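Local coordinates for protein SusD homolog (Bacteroides thetaiotaomicron, PDB 4MRU) that probably binds mucin O-glycans at the cell surface, as a SusD-like lipoprotein thought to capture glycans for import, at residues T417-W420 / I421-P425; N426-E429 / S430-E433; T27-G30 / L31-L34; P92-Y95 / A96-H100. All blocks are in the same frame, centred on the assembly; numbering follows the deposited sequence.

From the N terminus, interaction 3 (27-34) comes first, on the short helix 24-32 and the turn behind it; interaction 4 (92-100) follows on the last turns of helix 81-100. These two touch: T27 CG2 packs 3.3 Å from K93 O, so the two helices lie against each other. Far along the chain, interaction 1 (417-425) ends helix 408-423 and interaction 2 (426-433) opens helix 427-437, the two helices joined by a tight turn and by the K419-E433 salt bridge. All four contacts are local, follow one another in series and neither nest nor cross. The two pairs remain separate, interactions 2 and 3 having centres about 21 Å apart.

Interaction 1: T417-W420 / I421-P425; sequences TQKW and IALFP
I421 lies against the turn before it, its CG1 3.5 Å from T417 O and 3.8 Å from CE3 of the W420 indole. CG1 sits beside the backbone N (chi1 -66°), which turns that branch back toward both. T417 O meets the indole at its edge, in the ring plane, while I421 N donates to the same oxygen at 3.0 Å, nearly straight at 165°. A second bond of the same kind, A422 N to Q418 O at 2.9 Å, keeps the turn regular. The end of I421, CD1, runs alongside the Q418 side chain and comes 3.8 Å from NE2; that amide is held outside the turn, by Y371 through NE2 and R275 through OE1. Around this tight part, helix 262-270 covers the indole and I421, Y57 stacks on the indole, and helices 327-339 and 348-363 pack on Q418 and A422. Toward the C-terminal end the backbone bonding weakens, and L423 and P425 are partly exposed. L423 N reaches K419 O at 2.8 Å, but the bond is weak, bent to 129°. L423 lays CD1 beside K419 CG, 3.8 Å away, the two side chains pointing the same way; K419 then carries its amine on to E433. P425 leaves the turn and places CB over the centre of one face of the F424 ring, after a cis peptide bond. Helical bonding that weakens into a cis-proline turn accompanies the passage out of helix 408-423, within the helix-rich, TPR-like framework of the SusD family.

Interaction 2: N426-E429 / S430-E433; sequences NGIE and SWSE. With EDO (1,2-ethanediol), chain F.
E429 and E433 stand side by side one helical turn apart, E429 OE2 3.5 Å from E433 CG and 4.3 Å from E433 OE2, their carboxylate planes 21° apart. These buried like charges are probably offset by R209, which forms salt bridges to both, and by R436 and K419 at E433 OE1. Beneath them E433 N donates a hydrogen bond to E429 O at 2.9 Å, and the turns before it are closed by W431 N to G427 O at 2.7 Å and S430 N to N426 O. N426 is the N-cap of helix 427-437, which begins directly after the cis-proline turn. Its CG, anti to the backbone N (chi1 -169°), brings OD1 to E429 N at 3.4 Å, a weak but fairly straight capping bond of 161°. The other half of the amide, ND2, donates at 2.9 Å to O2 of a 1,2-ethanediol, probably from the crystallisation liquor, that is also bonded to W324 O and R205. I428 O accepts from S432 N at 3.0 Å, and S432 OG has a weak hydrogen bond with R435 NH2. The OG of S430 is paired with the Y57 hydroxyl, and W431 NE1 donates to M459 O. On the apolar side I428 CD1 meets the edge of the W431 ring near its plane, CE3 being 4.3 Å away, while R435 makes a cation-pi contact with the same indole.

Interaction 3: T27-G30 / L31-L34; sequences TIRG and LQGL
Turn-to-turn packing at the C-terminal end of helix 24-32 brings I28 and Q32 together, near the start of the modelled chain, where this short helix lies against helices 81-100 and 104-125. The two side chains run side by side in the same direction: I28 CG2 is 3.8 Å from Q32 NE2 and nearly as close to Q32 CD. Q32 CG sits beside its own backbone N (chi1 -65°), which folds the chain back until CG is 3.2 Å from I28 O; beyond CG the chain is extended and carries the amide past the isoleucine to D185 through NE2 and to the backbone N of D186 through OE1. The same I28 O takes Q32 N at 2.8 Å, nearly along the C=O axis. L31 N is bonded to T27 O at 3.0 Å. The last turn is less regular. G33 N bonds R29 O at 2.9 Å and, weakly, G30 O. L34, already beyond the helix, rests CG 3.5 Å from G30 O. R29 leaves the helix for a salt bridge with D186 and a bond to K183 O. Between them R29 and Q32 therefore join one side of the helix to the 183-186 region by charge and hydrogen bonds, whereas L31 and L34 add apolar contacts to helix 104-125, L31 on L113 and both on I117.

Interaction 4: P92-Y95 / A96-H100; sequences PKYY and AVLQH
Y95 O accepts Q99 N at 2.9 Å and P92 O accepts A96 N at 3.1 Å, both bonds bent to about 142°, the latter with its donor well above the carbonyl plane. Between them L98 N reaches Y94 O at 3.2 Å in the carbonyl plane, and V97 N is bonded to K93 O at a similar length. P92 lies within helix 81-100 at a kink, its N having no bond to the turn before. One turn further, H100 folds its imidazole back so that ND1, with A96 O in the ring plane, donates to that carbonyl at 2.8 Å; other backbone bonds among these last residues are weak, as the helix ends here. The imidazole also stacks with Y22. L98 packs on both tyrosines: CD1 lies over one face of the Y94 ring, 4.1 Å from its centroid and 20° off the normal, a CH-pi contact, while CD2 comes 3.6 Å from Y94 CE2 and 4.0 Å from Y95 CD1. The Y94 ring is brought there by a CG anti to the backbone N (chi1 -177°), and its side chain crosses that of L98 at a slant. Y95, its CG instead anti to the carbonyl carbon, sends its hydroxyl to V133 O. Toward the neighbouring helices, V97 and K93 pack on T27 of helix 24-32, and L98 rests on L107 of helix 104-125. Y94 takes an L98 methyl on one face and has R114 as a cation-pi partner, so its pi surface, not a salt bridge, meets that arginine of helix 104-125.

Interaction 1: T417-W420 / I421-P425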
loop_
_atom_site.group_PDB
_atom_site.type_symbol
_atom_site.label_atom_id
_atom_site.label_comp_id
_atom_site.label_asym_id
_atom_site.label_seq_id
_atom_site.Cartn_x
_atom_site.Cartn_y
_atom_site.Cartn_z
ATOM N N THR A 417 -5.449 3.705 -11.757
ATOM C CA THR A 417 -6.751 3.085 -11.396
ATOM C C THR A 417 -6.680 1.567 -11.494
ATOM O O THR A 417 -7.107 0.841 -10.587
ATOM C CB THR A 417 -7.874 3.618 -12.273
ATOM O OG1 THR A 417 -8.055 5.009 -11.997
ATOM C CG2 THR A 417 -9.195 2.908 -11.978
ATOM N N GLN A 418 -6.144 1.078 -12.604
ATOM C CA GLN A 418 -5.983 -0.383 -12.771
ATOM C C GLN A 418 -4.992 -0.991 -11.764
ATOM O O GLN A 418 -5.206 -2.079 -11.241
ATOM C CB GLN A 418 -5.619 -0.691 -14.218
ATOM C CG GLN A 418 -6.824 -0.519 -15.130
ATOM C CD GLN A 418 -7.954 -1.478 -14.765
ATOM O OE1 GLN A 418 -7.740 -2.691 -14.507
ATOM N NE2 GLN A 418 -9.151 -0.997 -14.881
ATOM N N LYS A 419 -3.919 -0.269 -11.480
ATOM C CA LYS A 419 -2.973 -0.705 -10.445
ATOM C C LYS A 419 -3.669 -0.807 -9.108
ATOM O O LYS A 419 -3.427 -1.759 -8.349
ATOM C CB LYS A 419 -1.773 0.246 -10.353
ATOM C CG LYS A 419 -0.703 -0.305 -9.464
ATOM C CD LYS A 419 0.572 0.473 -9.544
ATOM C CE LYS A 419 0.471 1.873 -8.970
ATOM N NZ LYS A 419 1.866 2.422 -8.932
ATOM N N TRP A 420 -4.523 0.175 -8.816
ATOM C CA TRP A 420 -5.314 0.201 -7.541
ATOM C C TRP A 420 -6.276 -0.968 -7.395
ATOM O O TRP A 420 -6.381 -1.565 -6.294
ATOM C CB TRP A 420 -6.052 1.521 -7.464
ATOM C CG TRP A 420 -7.064 1.726 -6.443
ATOM C CD1 TRP A 420 -6.871 2.046 -5.154
ATOM C CD2 TRP A 420 -8.469 1.788 -6.668
ATOM N NE1 TRP A 420 -8.068 2.286 -4.534
ATOM C CE2 TRP A 420 -9.069 2.137 -5.442
ATOM C CE3 TRP A 420 -9.280 1.603 -7.798
ATOM C CZ2 TRP A 420 -10.425 2.265 -5.301
ATOM C CZ3 TRP A 420 -10.635 1.778 -7.669
ATOM C CH2 TRP A 420 -11.204 2.105 -6.434
ATOM N N ILE A 421 -6.981 -1.305 -8.474
ATOM C CA ILE A 421 -7.784 -2.503 -8.495
ATOM C C ILE A 421 -6.895 -3.764 -8.269
ATOM O O ILE A 421 -7.206 -4.648 -7.452
ATOM C CB ILE A 421 -8.561 -2.633 -9.806
ATOM C CG1 ILE A 421 -9.612 -1.513 -9.914
ATOM C CG2 ILE A 421 -9.184 -4.024 -9.885
ATOM C CD1 ILE A 421 -10.319 -1.480 -11.259
ATOM N N ALA A 422 -5.794 -3.847 -9.013
ATOM C CA ALA A 422 -4.882 -4.990 -8.901
ATOM C C ALA A 422 -4.152 -5.124 -7.551
ATOM O O ALA A 422 -3.725 -6.190 -7.164
ATOM C CB ALA A 422 -3.852 -4.935 -10.026
ATOM N N LEU A 423 -4.004 -4.011 -6.855
ATOM C CA LEU A 423 -3.338 -3.975 -5.564
ATOM C C LEU A 423 -4.196 -4.439 -4.385
ATOM O O LEU A 423 -3.689 -4.676 -3.295
ATOM C CB LEU A 423 -2.887 -2.513 -5.286
ATOM C CG LEU A 423 -1.514 -2.111 -5.791
ATOM C CD1 LEU A 423 -1.378 -0.582 -5.747
ATOM C CD2 LEU A 423 -0.400 -2.785 -4.977
ATOM N N PHE A 424 -5.515 -4.477 -4.569
ATOM C CA PHE A 424 -6.416 -4.747 -3.455
ATOM C C PHE A 424 -5.939 -6.021 -2.766
ATOM O O PHE A 424 -5.690 -6.982 -3.450
ATOM C CB PHE A 424 -7.830 -4.880 -3.999
ATOM C CG PHE A 424 -8.857 -5.266 -2.977
ATOM C CD1 PHE A 424 -9.461 -4.301 -2.177
ATOM C CD2 PHE A 424 -9.262 -6.567 -2.846
ATOM C CE1 PHE A 424 -10.446 -4.650 -1.254
ATOM C CE2 PHE A 424 -10.243 -6.928 -1.893
ATOM C CZ PHE A 424 -10.824 -5.956 -1.114
ATOM N N PRO A 425 -5.856 -6.058 -1.423
ATOM C CA PRO A 425 -6.222 -5.077 -0.370
ATOM C C PRO A 425 -5.034 -4.315 0.258
ATOM O O PRO A 425 -5.060 -3.983 1.450
ATOM C CB PRO A 425 -6.864 -5.986 0.693
ATOM C CG PRO A 425 -5.935 -7.208 0.642
ATOM C CD PRO A 425 -5.555 -7.370 -0.833
#

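Interaction 2: N426-E429 / S430-E433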
loop_
_atom_site.group_PDB
_atom_site.type_symbol
_atom_site.label_atom_id
_atom_site.label_comp_id
_atom_site.label_asym_id
_atom_site.label_seq_id
_atom_site.Cartn_x
_atom_site.Cartn_y
_atom_site.Cartn_z
ATOM N N ASN A 426 -4.004 -4.019 -0.538
ATOM C CA ASN A 426 -2.798 -3.305 -0.091
ATOM C C ASN A 426 -3.071 -1.757 -0.022
ATOM O O ASN A 426 -2.673 -0.977 -0.906
ATOM C CB ASN A 426 -1.658 -3.615 -1.031
ATOM C CG ASN A 426 -0.288 -3.154 -0.519
ATOM O OD1 ASN A 426 -0.162 -2.357 0.402
ATOM N ND2 ASN A 426 0.739 -3.664 -1.145
ATOM N N GLY A 427 -3.767 -1.343 1.028
ATOM C CA GLY A 427 -4.285 0.022 1.134
ATOM C C GLY A 427 -3.197 1.038 1.353
ATOM O O GLY A 427 -3.322 2.182 0.928
ATOM N N ILE A 428 -2.117 0.653 2.049
ATOM C CA ILE A 428 -1.069 1.637 2.329
ATOM C C ILE A 428 -0.421 2.014 0.988
ATOM O O ILE A 428 -0.254 3.196 0.666
ATOM C CB ILE A 428 -0.027 1.172 3.353
ATOM C CG1 ILE A 428 -0.667 0.964 4.745
ATOM C CG2 ILE A 428 1.119 2.191 3.469
ATOM C CD1 ILE A 428 -1.259 2.204 5.420
ATOM N N GLU A 429 -0.115 1.037 0.150
ATOM C CA GLU A 429 0.477 1.371 -1.154
ATOM C C GLU A 429 -0.474 2.174 -2.040
ATOM O O GLU A 429 -0.041 3.144 -2.662
ATOM C CB GLU A 429 0.907 0.126 -1.900
ATOM C CG GLU A 429 1.502 0.400 -3.286
ATOM C CD GLU A 429 2.787 1.239 -3.244
ATOM O OE1 GLU A 429 3.423 1.404 -2.179
ATOM O OE2 GLU A 429 3.158 1.785 -4.284
ATOM N N SER A 430 -1.756 1.791 -2.091
ATOM C CA SER A 430 -2.755 2.497 -2.878
ATOM C C SER A 430 -2.998 3.908 -2.348
ATOM O O SER A 430 -3.195 4.859 -3.098
ATOM C CB SER A 430 -4.049 1.698 -2.907
ATOM O OG SER A 430 -3.925 0.594 -3.772
ATOM N N TRP A 431 -2.931 4.063 -1.036
ATOM C CA TRP A 431 -3.055 5.401 -0.454
ATOM C C TRP A 431 -1.885 6.286 -0.896
ATOM O O TRP A 431 -2.101 7.455 -1.259
ATOM C CB TRP A 431 -3.161 5.305 1.059
ATOM C CG TRP A 431 -3.229 6.622 1.771
ATOM C CD1 TRP A 431 -3.811 7.757 1.332
ATOM C CD2 TRP A 431 -2.712 6.913 3.076
ATOM N NE1 TRP A 431 -3.686 8.764 2.265
ATOM C CE2 TRP A 431 -3.026 8.276 3.352
ATOM C CE3 TRP A 431 -2.019 6.167 4.035
ATOM C CZ2 TRP A 431 -2.677 8.904 4.546
ATOM C CZ3 TRP A 431 -1.655 6.792 5.226
ATOM C CH2 TRP A 431 -2.000 8.150 5.476
ATOM N N SER A 432 -0.671 5.741 -0.859
ATOM C CA SER A 432 0.499 6.520 -1.235
ATOM C C SER A 432 0.383 6.902 -2.672
ATOM O O SER A 432 0.664 8.025 -3.035
ATOM C CB SER A 432 1.786 5.740 -0.948
ATOM O OG SER A 432 1.911 5.554 0.429
ATOM N N GLU A 433 -0.042 5.964 -3.517
ATOM C CA GLU A 433 -0.144 6.283 -4.929
ATOM C C GLU A 433 -1.257 7.293 -5.243
ATOM O O GLU A 433 -1.162 8.060 -6.210
ATOM C CB GLU A 433 -0.322 4.982 -5.721
ATOM C CG GLU A 433 0.984 4.178 -5.732
ATOM C CD GLU A 433 2.075 4.946 -6.455
ATOM O OE1 GLU A 433 2.103 4.804 -7.690
ATOM O OE2 GLU A 433 2.825 5.748 -5.807
HETATM C C1 EDO F . 5.467 -4.098 0.667
HETATM O O1 EDO F . 5.110 -2.751 0.997
HETATM C C2 EDO F . 4.153 -4.798 0.634
HETATM O O2 EDO F . 3.468 -4.165 -0.431
#

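Interaction 3: T27-G30 / L31-L34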
loop_
_atom_site.group_PDB
_atom_site.type_symbol
_atom_site.label_atom_id
_atom_site.label_comp_id
_atom_site.label_asym_id
_atom_site.label_seq_id
_atom_site.Cartn_x
_atom_site.Cartn_y
_atom_site.Cartn_z
ATOM N N THR A 27 13.261 -15.162 13.612
ATOM C CA THR A 27 13.550 -13.755 13.547
ATOM C C THR A 27 13.200 -13.201 12.155
ATOM O O THR A 27 12.557 -12.152 12.013
ATOM C CB THR A 27 15.032 -13.497 13.900
ATOM O OG1 THR A 27 15.269 -13.874 15.261
ATOM C CG2 THR A 27 15.359 -12.053 13.735
ATOM N N ILE A 28 13.614 -13.915 11.124
ATOM C CA ILE A 28 13.253 -13.568 9.767
ATOM C C ILE A 28 11.721 -13.613 9.579
ATOM O O ILE A 28 11.149 -12.695 9.007
ATOM C CB ILE A 28 13.974 -14.511 8.768
ATOM C CG1 ILE A 28 15.486 -14.200 8.778
ATOM C CG2 ILE A 28 13.383 -14.368 7.390
ATOM C CD1 ILE A 28 16.299 -15.092 7.870
ATOM N N ARG A 29 11.052 -14.658 10.082
ATOM C CA ARG A 29 9.573 -14.698 9.984
ATOM C C ARG A 29 8.918 -13.529 10.752
ATOM O O ARG A 29 7.896 -13.020 10.334
ATOM C CB ARG A 29 9.026 -16.006 10.475
ATOM C CG ARG A 29 9.312 -17.189 9.555
ATOM C CD ARG A 29 8.872 -18.513 10.209
ATOM N NE ARG A 29 9.055 -19.556 9.221
ATOM C CZ ARG A 29 10.106 -20.364 9.130
ATOM N NH1 ARG A 29 11.040 -20.410 10.090
ATOM N NH2 ARG A 29 10.185 -21.176 8.088
ATOM N N GLY A 30 9.507 -13.151 11.883
ATOM C CA GLY A 30 9.049 -12.029 12.651
ATOM C C GLY A 30 9.096 -10.744 11.816
ATOM O O GLY A 30 8.146 -9.987 11.789
ATOM N N LEU A 31 10.229 -10.512 11.156
ATOM C CA LEU A 31 10.364 -9.401 10.245
ATOM C C LEU A 31 9.399 -9.475 9.059
ATOM O O LEU A 31 8.786 -8.464 8.665
ATOM C CB LEU A 31 11.824 -9.322 9.752
ATOM C CG LEU A 31 12.874 -8.874 10.767
ATOM C CD1 LEU A 31 14.280 -9.134 10.216
ATOM C CD2 LEU A 31 12.693 -7.403 11.137
ATOM N N GLN A 32 9.257 -10.655 8.448
ATOM C CA GLN A 32 8.323 -10.804 7.325
ATOM C C GLN A 32 6.889 -10.476 7.742
ATOM O O GLN A 32 6.104 -9.935 6.953
ATOM C CB GLN A 32 8.408 -12.222 6.734
ATOM C CG GLN A 32 9.763 -12.489 6.113
ATOM C CD GLN A 32 9.956 -13.882 5.512
ATOM O OE1 GLN A 32 9.361 -14.879 5.930
ATOM N NE2 GLN A 32 10.834 -13.948 4.551
ATOM N N GLY A 33 6.569 -10.745 9.010
ATOM C CA GLY A 33 5.276 -10.407 9.577
ATOM C C GLY A 33 5.068 -8.981 9.998
ATOM O O GLY A 33 4.036 -8.653 10.566
ATOM N N LEU A 34 6.045 -8.128 9.735
ATOM C CA LEU A 34 5.906 -6.674 10.017
ATOM C C LEU A 34 5.811 -5.839 8.756
ATOM O O LEU A 34 5.801 -4.587 8.802
ATOM C CB LEU A 34 7.098 -6.244 10.840
ATOM C CG LEU A 34 7.032 -6.686 12.306
ATOM C CD1 LEU A 34 8.396 -6.567 12.974
ATOM C CD2 LEU A 34 5.994 -5.877 13.068
#

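Interaction 4: P92-Y95 / A96-H100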
loop_
_atom_site.group_PDB
_atom_site.type_symbol
_atom_site.label_atom_id
_atom_site.label_comp_id
_atom_site.label_asym_id
_atom_site.label_seq_id
_atom_site.Cartn_x
_atom_site.Cartn_y
_atom_site.Cartn_z
ATOM N N PRO A 92 14.403 -4.794 17.587
ATOM C CA PRO A 92 15.017 -5.940 18.294
ATOM C C PRO A 92 15.276 -7.170 17.374
ATOM O O PRO A 92 16.264 -7.896 17.550
ATOM C CB PRO A 92 13.992 -6.262 19.405
ATOM C CG PRO A 92 13.156 -5.008 19.538
ATOM C CD PRO A 92 13.081 -4.455 18.139
ATOM N N LYS A 93 14.434 -7.377 16.373
ATOM C CA LYS A 93 14.651 -8.522 15.467
ATOM C C LYS A 93 15.810 -8.228 14.519
ATOM O O LYS A 93 16.690 -9.081 14.317
ATOM C CB LYS A 93 13.387 -8.847 14.701
ATOM C CG LYS A 93 12.204 -9.270 15.565
ATOM C CD LYS A 93 10.969 -9.389 14.672
ATOM C CE LYS A 93 9.720 -9.824 15.443
ATOM N NZ LYS A 93 9.488 -8.934 16.598
ATOM N N TYR A 94 15.824 -7.015 13.972
ATOM C CA TYR A 94 16.897 -6.563 13.082
ATOM C C TYR A 94 18.246 -6.662 13.775
ATOM O O TYR A 94 19.194 -7.242 13.231
ATOM C CB TYR A 94 16.660 -5.120 12.600
ATOM C CG TYR A 94 17.723 -4.643 11.604
ATOM C CD1 TYR A 94 17.766 -5.175 10.328
ATOM C CD2 TYR A 94 18.673 -3.693 11.947
ATOM C CE1 TYR A 94 18.724 -4.776 9.410
ATOM C CE2 TYR A 94 19.649 -3.275 11.019
ATOM C CZ TYR A 94 19.670 -3.852 9.757
ATOM O OH TYR A 94 20.595 -3.535 8.795
ATOM N N TYR A 95 18.335 -6.147 14.998
ATOM C CA TYR A 95 19.608 -6.170 15.712
ATOM C C TYR A 95 20.009 -7.562 16.192
ATOM O O TYR A 95 21.203 -7.831 16.330
ATOM C CB TYR A 95 19.595 -5.151 16.873
ATOM C CG TYR A 95 19.769 -3.683 16.377
ATOM C CD1 TYR A 95 20.800 -3.341 15.489
ATOM C CD2 TYR A 95 18.936 -2.636 16.831
ATOM C CE1 TYR A 95 20.972 -2.032 15.037
ATOM C CE2 TYR A 95 19.112 -1.322 16.387
ATOM C CZ TYR A 95 20.125 -1.031 15.485
ATOM O OH TYR A 95 20.330 0.245 15.037
ATOM N N ALA A 96 19.050 -8.471 16.400
ATOM C CA ALA A 96 19.374 -9.857 16.731
ATOM C C ALA A 96 20.129 -10.508 15.575
ATOM O O ALA A 96 21.138 -11.205 15.775
ATOM C CB ALA A 96 18.119 -10.662 17.082
ATOM N N VAL A 97 19.674 -10.257 14.358
ATOM C CA VAL A 97 20.372 -10.798 13.209
ATOM C C VAL A 97 21.778 -10.277 13.145
ATOM O O VAL A 97 22.738 -11.070 12.933
ATOM C CB VAL A 97 19.662 -10.459 11.873
ATOM C CG1 VAL A 97 20.443 -11.016 10.696
ATOM C CG2 VAL A 97 18.245 -11.000 11.864
ATOM N N LEU A 98 21.921 -8.958 13.328
ATOM C CA LEU A 98 23.236 -8.319 13.247
ATOM C C LEU A 98 24.174 -8.761 14.359
ATOM O O LEU A 98 25.350 -8.908 14.135
ATOM C CB LEU A 98 23.104 -6.808 13.285
ATOM C CG LEU A 98 23.028 -6.098 11.925
ATOM C CD1 LEU A 98 21.974 -6.644 10.956
ATOM C CD2 LEU A 98 22.792 -4.626 12.237
ATOM N N GLN A 99 23.667 -9.070 15.527
ATOM C CA GLN A 99 24.570 -9.462 16.581
ATOM C C GLN A 99 24.898 -10.977 16.533
ATOM O O GLN A 99 25.956 -11.399 17.027
ATOM C CB GLN A 99 24.035 -8.928 17.927
ATOM C CG GLN A 99 23.190 -9.846 18.763
ATOM C CD GLN A 99 22.500 -9.106 19.900
ATOM O OE1 GLN A 99 22.122 -7.920 19.778
ATOM N NE2 GLN A 99 22.330 -9.803 21.017
ATOM N N HIS A 100 24.101 -11.790 15.836
ATOM C CA HIS A 100 24.372 -13.241 15.789
ATOM C C HIS A 100 24.958 -13.769 14.488
ATOM O O HIS A 100 25.555 -14.833 14.495
ATOM C CB HIS A 100 23.096 -14.025 16.026
ATOM C CG HIS A 100 22.610 -13.961 17.419
ATOM N ND1 HIS A 100 21.825 -12.927 17.879
ATOM C CD2 HIS A 100 22.799 -14.796 18.469
ATOM C CE1 HIS A 100 21.551 -13.127 19.156
ATOM N NE2 HIS A 100 22.129 -14.251 19.536
#